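Local coordinates for coiled-coil quantitatively-enriched protein 1 (Schizosaccharomyces pombe, PDB 7CUJ) that links telomeres to the meiotic centrosome as a molecular adaptor of the meiotic bouquet and is required for telomere length regulation and chromosome segregation, at residues A[123-128]-A[184-189]; A[134-139]-A[162-167]. One frame throughout, in Å; residues are numbered along the deposited sequence.

Contact 1 (A[123-128]-A[184-189]); sequences FLFISN and SATIFY
Ile126 and Tyr189 both carry their first branch anti to the backbone N (Ile126 CG1 at chi1 -171°), and the two side chains extend alongside one another in the same direction. With chi2 also extended (165°), Ile126 CD1 lies over one face of the Tyr189 ring, displaced from the centre and 3.6 Å from the centroid, a CH-pi contact. Next to this pair the strands are joined in parallel register by four backbone bonds, among them Ile187 N to Phe123 O at 2.6 Å. On one face of the sheet Leu124 CD1 meets Ile187 CG2 at 3.9 Å; branched aliphatic residues suit this dry layer. On the other, the Phe125 and Phe188 rings are tilted by only 18° but hardly overlap, with Phe188 CD1 3.8 Å from Phe125 CB. Thr186 offers its CG2 to the edge of the Phe125 ring, while its hydroxyl bonds to Ser206. Tyr189 OH is held by Lys65 O, and Lys103 makes a cation-pi contact with the ring. An alanine here would probably cost Ile126 CD1 the ring face it rests on, and leave Lys65 O without its hydroxyl partner and Lys103 without its ring. Val197 of helix 191-200 covers Phe125 and Phe188, whereas Leu124 packs against Ile162 and Ile164 of strand 162-166.

Contact 2 (A[134-139]-A[162-167]); sequences TLTQWL and IWICVS
Thr136 and Ile164 mark the nearest backbone approach, CA to CA 6.5 Å, where helix 134-139 runs almost antiparallel (164°) to strand 162-166 with the axes 9.3 Å apart. The Thr136 and Ile164 side chains pass one another, heading opposite ways, and Thr136 OG1 lies 3.3 Å from Ile164 CB. An oxygen against hydrocarbon is tolerable here because the hydroxyl is already bonded to Ala132 O, one turn back in the helix; OG1 stands anti to the carbonyl carbon, beside the backbone N (chi1 -56°). This is the helix layer of a parallel alpha/beta fold: helix 129-141 carries the chain from strand 121-126 to strand 146-148 in a beta-alpha-beta crossover that passes over strand 162-166, lying between them. Leucines one turn apart supply the apolar underside. Leu135 crosses Ile164 at about a right angle, CD1 to CD1 at 4.1 Å. Leu139 CD1 reaches the same Ile164 CD1 at 4.2 Å and also touches Ile162 CG2 at 4.3 Å. Ile162 and Ile164, two residues apart on an extended strand, both face the helix, and their beta-branching suits a strand. Phe104 and Leu107 of helix 102-112 pack on Leu135, and Phe111 on Ile162.

Contacts 1 and 2 lie about 9 Å apart between centres and share one parallel sheet, in which strand 121-126 sits between strands 184-188 and 162-166. The join is made by backbone: Leu124 O is 2.6 Å from Cys165 N and Leu124 N 2.9 Å from Trp163 O, both probable hydrogen bonds. On the face away from helix 129-141, Phe125 CE2 packs 3.7 Å from Cys165 SG. Along the chain contact 2 is nested within the loop that contact 1 closes, and Asn128, as N-cap, starts the helix that contact 2 lays over the sheet. Together they form part of the buried core of the alpha/beta domain in this longer adaptor protein.

Contact 1 (A[123-128]-A[184-189])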
loop_
_atom_site.group_PDB
_atom_site.type_symbol
_atom_site.label_atom_id
_atom_site.label_comp_id
_atom_site.label_asym_id
_atom_site.label_seq_id
_atom_site.Cartn_x
_atom_site.Cartn_y
_atom_site.Cartn_z
ATOM N N PHE A 123 -32.811 25.852 7.602
ATOM C CA PHE A 123 -31.998 25.602 6.424
ATOM C C PHE A 123 -30.991 24.505 6.756
ATOM O O PHE A 123 -30.201 24.654 7.686
ATOM C CB PHE A 123 -31.230 26.861 6.016
ATOM C CG PHE A 123 -31.891 27.699 4.953
ATOM C CD1 PHE A 123 -31.689 27.426 3.608
ATOM C CD2 PHE A 123 -32.709 28.766 5.296
ATOM C CE1 PHE A 123 -32.294 28.199 2.627
ATOM C CE2 PHE A 123 -33.314 29.539 4.316
ATOM C CZ PHE A 123 -33.105 29.254 2.984
ATOM N N LEU A 124 -31.034 23.406 5.994
ATOM C CA LEU A 124 -30.065 22.333 6.145
ATOM C C LEU A 124 -29.202 22.242 4.887
ATOM O O LEU A 124 -29.717 22.142 3.776
ATOM C CB LEU A 124 -30.785 21.012 6.440
ATOM C CG LEU A 124 -29.876 19.807 6.686
ATOM C CD1 LEU A 124 -30.379 18.968 7.848
ATOM C CD2 LEU A 124 -29.726 18.957 5.431
ATOM N N PHE A 125 -27.880 22.274 5.087
ATOM C CA PHE A 125 -26.924 22.123 4.004
ATOM C C PHE A 125 -26.344 20.712 4.026
ATOM O O PHE A 125 -25.998 20.190 5.084
ATOM C CB PHE A 125 -25.832 23.191 4.090
ATOM C CG PHE A 125 -26.262 24.551 3.604
ATOM C CD1 PHE A 125 -26.918 25.433 4.449
ATOM C CD2 PHE A 125 -26.020 24.948 2.297
ATOM C CE1 PHE A 125 -27.322 26.682 3.999
ATOM C CE2 PHE A 125 -26.415 26.199 1.849
ATOM C CZ PHE A 125 -27.068 27.064 2.699
ATOM N N ILE A 126 -26.250 20.108 2.836
ATOM C CA ILE A 126 -25.736 18.758 2.674
ATOM C C ILE A 126 -24.983 18.694 1.346
ATOM O O ILE A 126 -25.450 19.229 0.343
ATOM C CB ILE A 126 -26.879 17.722 2.779
ATOM C CG1 ILE A 126 -26.364 16.281 2.832
ATOM C CG2 ILE A 126 -27.916 17.919 1.682
ATOM C CD1 ILE A 126 -27.403 15.276 3.281
ATOM N N SER A 127 -23.812 18.049 1.352
ATOM C CA SER A 127 -22.905 18.109 0.215
ATOM C C SER A 127 -23.022 16.854 -0.648
ATOM O O SER A 127 -22.014 16.282 -1.054
ATOM C CB SER A 127 -21.482 18.353 0.666
ATOM O OG SER A 127 -21.014 17.271 1.454
ATOM N N ASN A 128 -24.265 16.453 -0.942
ATOM C CA ASN A 128 -24.544 15.250 -1.711
ATOM C C ASN A 128 -25.980 15.297 -2.226
ATOM O O ASN A 128 -26.918 15.423 -1.440
ATOM C CB ASN A 128 -24.304 13.985 -0.881
ATOM C CG ASN A 128 -24.309 12.734 -1.732
ATOM O OD1 ASN A 128 -25.346 12.097 -1.900
ATOM N ND2 ASN A 128 -23.163 12.390 -2.295
ATOM N N SER A 184 -34.556 32.302 10.933
ATOM C CA SER A 184 -34.050 31.222 10.091
ATOM C C SER A 184 -32.822 30.560 10.720
ATOM O O SER A 184 -31.760 31.174 10.804
ATOM C CB SER A 184 -33.762 31.696 8.681
ATOM O OG SER A 184 -32.732 32.675 8.666
ATOM N N ALA A 185 -32.978 29.297 11.149
ATOM C CA ALA A 185 -31.896 28.523 11.744
ATOM C C ALA A 185 -31.205 27.673 10.676
ATOM O O ALA A 185 -31.834 27.293 9.690
ATOM C CB ALA A 185 -32.431 27.684 12.880
ATOM N N THR A 186 -29.912 27.376 10.883
ATOM C CA THR A 186 -29.085 26.720 9.876
ATOM C C THR A 186 -28.435 25.456 10.441
ATOM O O THR A 186 -27.786 25.497 11.484
ATOM C CB THR A 186 -28.019 27.669 9.309
ATOM O OG1 THR A 186 -28.660 28.881 8.912
ATOM C CG2 THR A 186 -27.274 27.091 8.126
ATOM N N ILE A 187 -28.606 24.339 9.722
ATOM C CA ILE A 187 -27.999 23.065 10.080
ATOM C C ILE A 187 -27.074 22.620 8.948
ATOM O O ILE A 187 -27.468 22.590 7.784
ATOM C CB ILE A 187 -29.068 21.991 10.377
ATOM C CG1 ILE A 187 -30.084 22.456 11.422
ATOM C CG2 ILE A 187 -28.411 20.677 10.781
ATOM C CD1 ILE A 187 -31.406 21.726 11.357
ATOM N N PHE A 188 -25.841 22.260 9.315
ATOM C CA PHE A 188 -24.926 21.616 8.389
ATOM C C PHE A 188 -24.945 20.114 8.642
ATOM O O PHE A 188 -24.533 19.655 9.706
ATOM C CB PHE A 188 -23.526 22.220 8.507
ATOM C CG PHE A 188 -23.436 23.602 7.919
ATOM C CD1 PHE A 188 -23.093 23.783 6.587
ATOM C CD2 PHE A 188 -23.747 24.720 8.680
ATOM C CE1 PHE A 188 -23.032 25.054 6.037
ATOM C CE2 PHE A 188 -23.687 25.990 8.130
ATOM C CZ PHE A 188 -23.328 26.155 6.810
ATOM N N TYR A 189 -25.454 19.367 7.653
ATOM C CA TYR A 189 -25.522 17.919 7.755
ATOM C C TYR A 189 -24.110 17.347 7.885
ATOM O O TYR A 189 -23.905 16.359 8.585
ATOM C CB TYR A 189 -26.291 17.313 6.576
ATOM C CG TYR A 189 -26.392 15.808 6.613
ATOM C CD1 TYR A 189 -27.456 15.180 7.245
ATOM C CD2 TYR A 189 -25.419 15.008 6.031
ATOM C CE1 TYR A 189 -27.553 13.798 7.291
ATOM C CE2 TYR A 189 -25.503 13.625 6.066
ATOM C CZ TYR A 189 -26.573 13.018 6.700
ATOM O OH TYR A 189 -26.664 11.659 6.739
#

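Contact 2 (A[134-139]-A[162-167])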
loop_
_atom_site.group_PDB
_atom_site.type_symbol
_atom_site.label_atom_id
_atom_site.label_comp_id
_atom_site.label_asym_id
_atom_site.label_seq_id
_atom_site.Cartn_x
_atom_site.Cartn_y
_atom_site.Cartn_z
ATOM N N THR A 134 -32.989 11.842 -0.699
ATOM C CA THR A 134 -33.421 10.765 0.175
ATOM C C THR A 134 -33.899 11.335 1.511
ATOM O O THR A 134 -34.910 10.886 2.043
ATOM C CB THR A 134 -32.322 9.705 0.341
ATOM O OG1 THR A 134 -31.909 9.264 -0.953
ATOM C CG2 THR A 134 -32.760 8.514 1.167
ATOM N N LEU A 135 -33.171 12.331 2.034
ATOM C CA LEU A 135 -33.496 12.944 3.315
ATOM C C LEU A 135 -34.840 13.659 3.194
ATOM O O LEU A 135 -35.729 13.443 4.013
ATOM C CB LEU A 135 -32.387 13.932 3.700
ATOM C CG LEU A 135 -31.982 14.008 5.175
ATOM C CD1 LEU A 135 -31.612 15.434 5.547
ATOM C CD2 LEU A 135 -33.068 13.488 6.105
ATOM N N THR A 136 -34.964 14.492 2.151
ATOM C CA THR A 136 -36.156 15.278 1.870
ATOM C C THR A 136 -37.386 14.374 1.816
ATOM O O THR A 136 -38.408 14.679 2.426
ATOM C CB THR A 136 -36.008 16.078 0.567
ATOM O OG1 THR A 136 -34.844 16.903 0.648
ATOM C CG2 THR A 136 -37.210 16.943 0.255
ATOM N N GLN A 137 -37.268 13.260 1.084
ATOM C CA GLN A 137 -38.385 12.357 0.865
ATOM C C GLN A 137 -38.706 11.596 2.149
ATOM O O GLN A 137 -39.863 11.266 2.403
ATOM C CB GLN A 137 -38.102 11.406 -0.302
ATOM C CG GLN A 137 -38.104 12.084 -1.667
ATOM C CD GLN A 137 -39.413 12.753 -2.016
ATOM O OE1 GLN A 137 -40.494 12.281 -1.667
ATOM N NE2 GLN A 137 -39.325 13.867 -2.724
ATOM N N TRP A 138 -37.674 11.333 2.957
ATOM C CA TRP A 138 -37.847 10.544 4.165
ATOM C C TRP A 138 -38.484 11.371 5.282
ATOM O O TRP A 138 -39.216 10.825 6.106
ATOM C CB TRP A 138 -36.527 9.905 4.603
ATOM C CG TRP A 138 -36.668 9.112 5.865
ATOM C CD1 TRP A 138 -37.423 7.990 6.049
ATOM C CD2 TRP A 138 -36.060 9.400 7.135
ATOM N NE1 TRP A 138 -37.317 7.552 7.341
ATOM C CE2 TRP A 138 -36.488 8.396 8.031
ATOM C CE3 TRP A 138 -35.198 10.400 7.600
ATOM C CZ2 TRP A 138 -36.078 8.366 9.363
ATOM C CZ3 TRP A 138 -34.793 10.369 8.916
ATOM C CH2 TRP A 138 -35.227 9.364 9.783
ATOM N N LEU A 139 -38.199 12.678 5.309
ATOM C CA LEU A 139 -38.768 13.559 6.318
ATOM C C LEU A 139 -40.254 13.779 6.038
ATOM O O LEU A 139 -41.056 13.820 6.969
ATOM C CB LEU A 139 -38.006 14.889 6.352
ATOM C CG LEU A 139 -36.608 14.849 6.972
ATOM C CD1 LEU A 139 -35.927 16.203 6.846
ATOM C CD2 LEU A 139 -36.659 14.412 8.429
ATOM N N ILE A 162 -38.517 22.925 7.125
ATOM C CA ILE A 162 -37.085 22.793 6.866
ATOM C C ILE A 162 -36.811 22.745 5.360
ATOM O O ILE A 162 -37.373 21.915 4.648
ATOM C CB ILE A 162 -36.469 21.590 7.624
ATOM C CG1 ILE A 162 -34.972 21.432 7.342
ATOM C CG2 ILE A 162 -37.232 20.299 7.360
ATOM C CD1 ILE A 162 -34.219 20.630 8.386
ATOM N N TRP A 163 -35.943 23.653 4.887
ATOM C CA TRP A 163 -35.342 23.576 3.561
ATOM C C TRP A 163 -34.169 22.596 3.596
ATOM O O TRP A 163 -33.377 22.618 4.539
ATOM C CB TRP A 163 -34.852 24.957 3.101
ATOM C CG TRP A 163 -35.905 25.935 2.672
ATOM C CD1 TRP A 163 -36.282 27.066 3.338
ATOM C CD2 TRP A 163 -36.685 25.908 1.460
ATOM N NE1 TRP A 163 -37.250 27.734 2.639
ATOM C CE2 TRP A 163 -37.520 27.049 1.484
ATOM C CE3 TRP A 163 -36.773 25.034 0.369
ATOM C CZ2 TRP A 163 -38.426 27.332 0.462
ATOM C CZ3 TRP A 163 -37.669 25.316 -0.641
ATOM C CH2 TRP A 163 -38.483 26.450 -0.595
ATOM N N ILE A 164 -34.060 21.748 2.561
ATOM C CA ILE A 164 -32.900 20.889 2.360
ATOM C C ILE A 164 -32.113 21.418 1.164
ATOM O O ILE A 164 -32.588 21.351 0.031
ATOM C CB ILE A 164 -33.302 19.412 2.150
ATOM C CG1 ILE A 164 -34.194 18.871 3.271
ATOM C CG2 ILE A 164 -32.076 18.535 1.922
ATOM C CD1 ILE A 164 -33.584 18.947 4.654
ATOM N N CYS A 165 -30.897 21.914 1.425
ATOM C CA CYS A 165 -30.107 22.588 0.407
ATOM C C CYS A 165 -28.837 21.798 0.096
ATOM O O CYS A 165 -28.094 21.409 0.996
ATOM C CB CYS A 165 -29.740 23.999 0.849
ATOM S SG CYS A 165 -29.079 25.024 -0.491
ATOM N N VAL A 166 -28.602 21.572 -1.200
ATOM C CA VAL A 166 -27.361 21.000 -1.691
ATOM C C VAL A 166 -26.304 22.101 -1.668
ATOM O O VAL A 166 -26.549 23.200 -2.158
ATOM C CB VAL A 166 -27.551 20.397 -3.097
ATOM C CG1 VAL A 166 -26.232 20.168 -3.817
ATOM C CG2 VAL A 166 -28.362 19.111 -3.051
ATOM N N SER A 167 -25.133 21.790 -1.095
ATOM C CA SER A 167 -24.104 22.780 -0.808
ATOM C C SER A 167 -23.614 23.464 -2.084
ATOM O O SER A 167 -23.090 24.574 -2.026
ATOM C CB SER A 167 -22.969 22.181 -0.013
ATOM O OG SER A 167 -22.211 21.278 -0.804
#